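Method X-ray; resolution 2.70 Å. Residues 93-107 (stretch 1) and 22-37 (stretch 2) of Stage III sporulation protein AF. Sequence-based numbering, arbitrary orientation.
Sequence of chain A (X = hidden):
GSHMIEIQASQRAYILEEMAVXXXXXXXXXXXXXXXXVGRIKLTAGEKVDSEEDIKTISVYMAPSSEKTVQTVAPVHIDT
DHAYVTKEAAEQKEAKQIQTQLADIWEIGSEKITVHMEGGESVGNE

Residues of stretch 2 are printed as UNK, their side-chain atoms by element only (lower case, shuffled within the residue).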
# COMPACT_ATOMS: atom_id res chain seq x y z
N LYS A 93 -5.28 -0.10 13.60
CA LYS A 93 -4.00 -0.52 14.15
C LYS A 93 -3.34 -1.56 13.24
O LYS A 93 -2.12 -1.56 13.07
CB LYS A 93 -4.25 -1.04 15.58
CG LYS A 93 -3.33 -2.10 16.07
CD LYS A 93 -2.02 -1.49 16.59
CE LYS A 93 -1.25 -2.64 17.11
NZ LYS A 93 -1.14 -3.71 16.11
N GLU A 94 -4.13 -2.42 12.61
CA GLU A 94 -3.60 -3.26 11.53
C GLU A 94 -3.02 -2.41 10.43
O GLU A 94 -1.84 -2.54 10.08
CB GLU A 94 -4.70 -4.20 11.00
CG GLU A 94 -4.27 -4.98 9.78
CD GLU A 94 -3.42 -6.21 10.11
OE1 GLU A 94 -3.96 -7.35 10.11
OE2 GLU A 94 -2.21 -6.03 10.40
N ALA A 95 -3.80 -1.48 9.89
CA ALA A 95 -3.33 -0.63 8.79
C ALA A 95 -1.98 0.00 9.12
O ALA A 95 -1.03 -0.10 8.33
CB ALA A 95 -4.37 0.46 8.48
N LYS A 96 -1.88 0.62 10.30
CA LYS A 96 -0.64 1.27 10.68
C LYS A 96 0.52 0.27 10.79
O LYS A 96 1.69 0.65 10.69
CB LYS A 96 -0.85 2.03 11.99
CG LYS A 96 0.12 3.16 12.22
CD LYS A 96 -0.50 4.19 13.17
CE LYS A 96 -1.01 5.47 12.45
NZ LYS A 96 -2.21 5.98 13.19
N GLN A 97 0.23 -1.01 11.00
CA GLN A 97 1.36 -1.93 11.14
C GLN A 97 1.96 -2.33 9.80
O GLN A 97 3.19 -2.38 9.68
CB GLN A 97 0.98 -3.18 11.92
CG GLN A 97 2.18 -4.11 12.22
CD GLN A 97 1.89 -5.60 11.98
OE1 GLN A 97 0.97 -5.97 11.23
NE2 GLN A 97 2.64 -6.47 12.67
N ILE A 98 1.13 -2.62 8.80
CA ILE A 98 1.63 -2.75 7.42
C ILE A 98 2.41 -1.51 7.00
O ILE A 98 3.45 -1.62 6.34
CB ILE A 98 0.47 -3.02 6.45
CG1 ILE A 98 -0.26 -4.28 6.88
CG2 ILE A 98 1.02 -3.20 5.05
CD1 ILE A 98 -1.73 -4.22 6.49
N GLN A 99 1.94 -0.31 7.35
CA GLN A 99 2.73 0.89 7.09
C GLN A 99 4.16 0.84 7.63
O GLN A 99 5.13 1.04 6.88
CB GLN A 99 2.05 2.13 7.68
CG GLN A 99 2.67 3.41 7.15
CD GLN A 99 2.21 4.67 7.85
OE1 GLN A 99 2.36 4.80 9.08
NE2 GLN A 99 1.67 5.63 7.09
N THR A 100 4.29 0.64 8.94
CA THR A 100 5.60 0.54 9.56
C THR A 100 6.42 -0.63 8.99
O THR A 100 7.62 -0.49 8.71
CB THR A 100 5.38 0.38 11.05
OG1 THR A 100 4.36 -0.61 11.20
CG2 THR A 100 4.86 1.64 11.68
N GLN A 101 5.79 -1.78 8.79
CA GLN A 101 6.50 -2.91 8.22
C GLN A 101 7.15 -2.52 6.90
O GLN A 101 8.33 -2.78 6.67
CB GLN A 101 5.55 -4.09 8.01
CG GLN A 101 5.81 -5.31 8.89
CD GLN A 101 5.02 -6.55 8.44
OE1 GLN A 101 3.85 -6.74 8.81
NE2 GLN A 101 5.67 -7.41 7.64
N LEU A 102 6.39 -1.86 6.01
CA LEU A 102 6.96 -1.50 4.72
C LEU A 102 7.98 -0.37 4.87
O LEU A 102 9.02 -0.37 4.22
CB LEU A 102 5.85 -1.13 3.76
CG LEU A 102 4.77 -2.16 3.48
CD1 LEU A 102 3.50 -1.44 2.95
CD2 LEU A 102 5.27 -3.16 2.49
N ALA A 103 7.69 0.59 5.76
CA ALA A 103 8.68 1.59 6.11
C ALA A 103 10.03 0.96 6.43
O ALA A 103 11.06 1.30 5.84
CB ALA A 103 8.18 2.40 7.31
N ASP A 104 10.05 0.03 7.39
CA ASP A 104 11.28 -0.68 7.72
C ASP A 104 11.85 -1.40 6.49
O ASP A 104 13.02 -1.22 6.14
CB ASP A 104 11.00 -1.67 8.86
CG ASP A 104 10.80 -0.97 10.21
OD1 ASP A 104 11.17 0.23 10.33
OD2 ASP A 104 10.24 -1.59 11.15
N ILE A 105 11.03 -2.23 5.83
CA ILE A 105 11.54 -3.04 4.73
C ILE A 105 12.24 -2.17 3.68
O ILE A 105 13.34 -2.49 3.22
CB ILE A 105 10.39 -3.81 4.07
CG1 ILE A 105 9.78 -4.81 5.03
CG2 ILE A 105 10.89 -4.52 2.80
CD1 ILE A 105 8.46 -5.38 4.54
N TRP A 106 11.58 -1.08 3.27
CA TRP A 106 12.06 -0.28 2.17
C TRP A 106 13.07 0.77 2.60
O TRP A 106 13.66 1.43 1.72
CB TRP A 106 10.89 0.41 1.52
CG TRP A 106 10.04 -0.47 0.71
CD1 TRP A 106 10.40 -1.63 0.07
CD2 TRP A 106 8.66 -0.25 0.42
NE1 TRP A 106 9.31 -2.14 -0.60
CE2 TRP A 106 8.23 -1.31 -0.40
CE3 TRP A 106 7.74 0.72 0.80
CZ2 TRP A 106 6.92 -1.41 -0.86
CZ3 TRP A 106 6.44 0.61 0.34
CH2 TRP A 106 6.05 -0.44 -0.48
N GLU A 107 13.27 0.94 3.90
CA GLU A 107 14.10 2.00 4.45
C GLU A 107 13.71 3.34 3.84
O GLU A 107 14.48 4.01 3.16
CB GLU A 107 15.58 1.70 4.29
CG GLU A 107 15.96 0.34 4.84
CD GLU A 107 17.42 0.25 5.22
OE1 GLU A 107 17.71 0.45 6.42
OE2 GLU A 107 18.27 -0.02 4.32
N UNK A 22 11.13 -3.39 -8.36
CA UNK A 22 12.08 -3.80 -7.34
C UNK A 22 11.50 -3.57 -5.96
O UNK A 22 11.67 -4.39 -5.05
n UNK A 22 15.86 -3.15 -10.32
c UNK A 22 14.45 -3.77 -8.41
c UNK A 22 13.42 -3.06 -7.50
o UNK A 22 15.74 -1.73 -8.57
c UNK A 22 15.41 -2.79 -9.11
N UNK A 23 10.78 -2.46 -5.79
CA UNK A 23 10.03 -2.26 -4.56
C UNK A 23 8.94 -3.29 -4.38
O UNK A 23 8.66 -3.69 -3.25
c UNK A 23 10.24 0.32 -4.20
c UNK A 23 9.37 1.59 -4.29
c UNK A 23 9.38 -0.88 -4.55
c UNK A 23 10.88 0.11 -2.83
N UNK A 24 8.25 -3.66 -5.45
CA UNK A 24 7.21 -4.66 -5.31
C UNK A 24 7.81 -5.96 -4.83
O UNK A 24 7.39 -6.50 -3.80
c UNK A 24 4.21 -5.63 -7.53
n UNK A 24 3.50 -6.02 -9.91
c UNK A 24 5.30 -5.83 -6.47
c UNK A 24 4.65 -6.06 -8.93
c UNK A 24 6.46 -4.86 -6.63
N UNK A 25 8.84 -6.45 -5.53
CA UNK A 25 9.47 -7.71 -5.15
C UNK A 25 9.84 -7.70 -3.68
O UNK A 25 9.37 -8.55 -2.91
c UNK A 25 10.44 -9.02 -7.15
n UNK A 25 11.17 -8.60 -10.98
c UNK A 25 11.27 -8.79 -8.43
c UNK A 25 10.41 -8.87 -9.71
c UNK A 25 10.71 -7.99 -6.03
N UNK A 26 10.61 -6.70 -3.25
CA UNK A 26 11.07 -6.64 -1.87
C UNK A 26 9.91 -6.67 -0.89
O UNK A 26 10.01 -7.28 0.18
c UNK A 26 14.22 -6.27 -1.26
c UNK A 26 11.90 -5.39 -1.64
n UNK A 26 16.69 -6.73 -1.12
c UNK A 26 15.49 -6.17 -0.40
c UNK A 26 13.03 -5.53 -0.67
N UNK A 27 8.79 -6.05 -1.22
CA UNK A 27 7.65 -6.20 -0.33
C UNK A 27 7.17 -7.64 -0.34
O UNK A 27 7.03 -8.27 0.72
c UNK A 27 6.52 -5.26 -0.72
N UNK A 28 6.95 -8.21 -1.53
CA UNK A 28 6.44 -9.56 -1.62
C UNK A 28 7.23 -10.55 -0.78
O UNK A 28 6.68 -11.56 -0.35
o UNK A 28 4.20 -9.05 -5.79
c UNK A 28 5.05 -9.89 -3.71
o UNK A 28 6.08 -10.23 -5.83
c UNK A 28 6.41 -10.03 -3.08
c UNK A 28 5.12 -9.70 -5.22
N UNK A 29 8.51 -10.27 -0.51
CA UNK A 29 9.29 -11.15 0.35
C UNK A 29 8.70 -11.25 1.76
O UNK A 29 8.52 -12.35 2.28
c UNK A 29 11.55 -11.17 -0.80
o UNK A 29 13.49 -10.04 -0.01
c UNK A 29 13.04 -11.10 -0.53
c UNK A 29 10.73 -10.67 0.38
o UNK A 29 13.76 -12.10 -0.81
N UNK A 30 8.35 -10.11 2.38
CA UNK A 30 7.79 -10.17 3.73
C UNK A 30 6.29 -10.51 3.76
O UNK A 30 5.80 -10.98 4.79
c UNK A 30 13.02 -8.81 4.17
n UNK A 30 14.15 -8.33 4.70
n UNK A 30 13.04 -9.31 2.93
c UNK A 30 10.58 -9.25 4.36
n UNK A 30 11.88 -8.77 4.86
c UNK A 30 8.02 -8.85 4.46
c UNK A 30 9.39 -8.76 5.20
N UNK A 31 5.55 -10.25 2.69
CA UNK A 31 4.14 -10.64 2.60
C UNK A 31 3.96 -11.58 1.40
O UNK A 31 3.24 -11.26 0.46
c UNK A 31 2.13 -8.31 4.41
c UNK A 31 4.29 -6.63 4.69
c UNK A 31 3.19 -9.46 2.45
c UNK A 31 4.28 -7.58 3.70
c UNK A 31 2.14 -7.35 5.41
c UNK A 31 3.22 -8.45 3.56
c UNK A 31 3.22 -6.51 5.55
N UNK A 32 4.63 -12.73 1.44
CA UNK A 32 4.31 -13.81 0.51
C UNK A 32 3.29 -14.75 1.14
O UNK A 32 2.18 -14.92 0.62
o UNK A 32 5.51 -15.16 -1.14
c UNK A 32 5.59 -14.58 0.14
N UNK A 33 3.64 -15.29 2.31
CA UNK A 33 2.94 -16.39 2.95
C UNK A 33 2.25 -15.84 4.20
O UNK A 33 2.50 -16.30 5.34
n UNK A 33 6.17 -16.41 2.73
c UNK A 33 5.29 -16.92 3.67
c UNK A 33 3.94 -17.47 3.31
n UNK A 33 7.12 -16.16 4.64
c UNK A 33 7.26 -15.97 3.34
c UNK A 33 5.90 -16.74 4.87
N UNK A 34 1.38 -14.85 3.98
CA UNK A 34 0.90 -13.98 5.06
C UNK A 34 -0.59 -13.75 4.88
O UNK A 34 -1.17 -14.11 3.86
o UNK A 34 3.29 -11.83 6.61
c UNK A 34 3.02 -12.71 5.76
c UNK A 34 1.65 -12.63 5.08
o UNK A 34 3.82 -13.62 5.46
N UNK A 35 -1.21 -13.13 5.89
CA UNK A 35 -2.61 -12.70 5.76
C UNK A 35 -2.80 -11.85 4.53
O UNK A 35 -3.77 -11.99 3.80
c UNK A 35 -5.24 -11.21 8.24
o UNK A 35 -4.61 -10.68 9.18
c UNK A 35 -3.07 -11.85 6.94
o UNK A 35 -6.38 -11.72 8.40
c UNK A 35 -4.54 -11.40 6.86
N UNK A 36 -1.88 -10.93 4.31
CA UNK A 36 -2.09 -9.87 3.35
C UNK A 36 -1.14 -10.05 2.19
O UNK A 36 -0.02 -10.54 2.34
o UNK A 36 -6.66 -7.01 6.79
c UNK A 36 -4.37 -8.83 4.57
c UNK A 36 -4.36 -6.67 6.28
c UNK A 36 -3.20 -7.03 5.60
c UNK A 36 -5.53 -8.47 5.24
c UNK A 36 -3.19 -8.12 4.75
c UNK A 36 -5.52 -7.39 6.11
c UNK A 36 -1.93 -8.51 4.01
N UNK A 37 -1.65 -9.71 1.02
CA UNK A 37 -0.92 -9.79 -0.23
C UNK A 37 -0.84 -8.37 -0.76
O UNK A 37 -1.86 -7.67 -0.85
n UNK A 37 0.56 -11.21 -5.55
c UNK A 37 0.27 -12.01 -4.32
c UNK A 37 -0.73 -11.24 -3.46
c UNK A 37 -1.64 -10.73 -1.19
c UNK A 37 -0.78 -11.71 -2.00

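Position 22 has three side-chain carbons, the third carrying one oxygen and one nitrogen; it leads away from stretch 1 and is Gln22, a polar residue on an exposed helical turn. Position 23 has four carbons forked at the second, one lying over a face of the Trp106 indole: this is Leu23. Its CD2 sits 3.5 Å from the centroid of the five-membered ring, near the ring normal, a CH-pi contact suited to a branched aliphatic chain.

Positions 24 and 25 each have four carbons in a row ending in nitrogen and point away from stretch 1; they are Lys24 and Lys25, at home where the helix turns from the contact. Position 26 has the same chain, but its CB lies at the edge of the Trp106 ring, 4.3 Å from NE1, while its end leads away. It is Lys26, whose aliphatic stem can pack while the amine reaches solvent.

Position 27 has a single carbon, 3.9 Å from Trp106 CZ2 and 4.0 Å from Leu102 CD2. It is Ala27, and its small side chain suits the place where the backbones come near, its CA 6.9 Å from the CA of Leu102.

Positions 28 and 29 have three carbons, the third bearing two oxygens, and touch nothing on stretch 1: Glu28, partly exposed, and Glu29. Position 30 has three carbons, a nitrogen, then a carbon with two more nitrogens, and lies against Ile105 and Gln101. It is Arg30; its CB packs 3.5 Å from Ile105 CD1 while the residue stays exposed, and Glu29 OE1 holds its NH1 in a salt bridge (3.1 Å).

Position 31 has one carbon and a six-carbon ring, buried among Ile98, Gln101, Leu102 and Ile105. It is Phe31, broad enough to meet all four; its CZ lies 4.0 Å from Ile98 CG2.

Position 32, one carbon and one oxygen, is Ser32; position 33, one carbon and a five-membered ring with two nitrogens, is the poorly ordered His33; both are polar and exposed. Position 34, two carbons with two oxygens on the second, is Asp34, charged and partly exposed. None contacts stretch 1. Position 35 has three carbons ending in two oxygens, one near the Glu94 carboxylate: exposed Glu35. Its OE1 lies 3.5 Å from Glu94 OE1, like charges that do not themselves hold the stretches together. Position 36 has one carbon, then a six-carbon ring bearing one oxygen, packed against Ile98 and Glu94: Tyr36. Its ring offers Ile98 an apolar surface; Ile98 CD1 meets the edge, 3.3 Å from Tyr36 CD1. Position 37, four carbons ending in nitrogen, is Lys37, exposed and out of reach.

The contact is mainly apolar, with Phe31 and Trp106 contributing the largest areas. Its one cross-stretch hydrogen bond, Trp106 NE1 to Leu23 O (3.1 Å), satisfies the indole nitrogen within this packing.

Stretch 2 (22-37) QLKKKAEERFSHDEYK
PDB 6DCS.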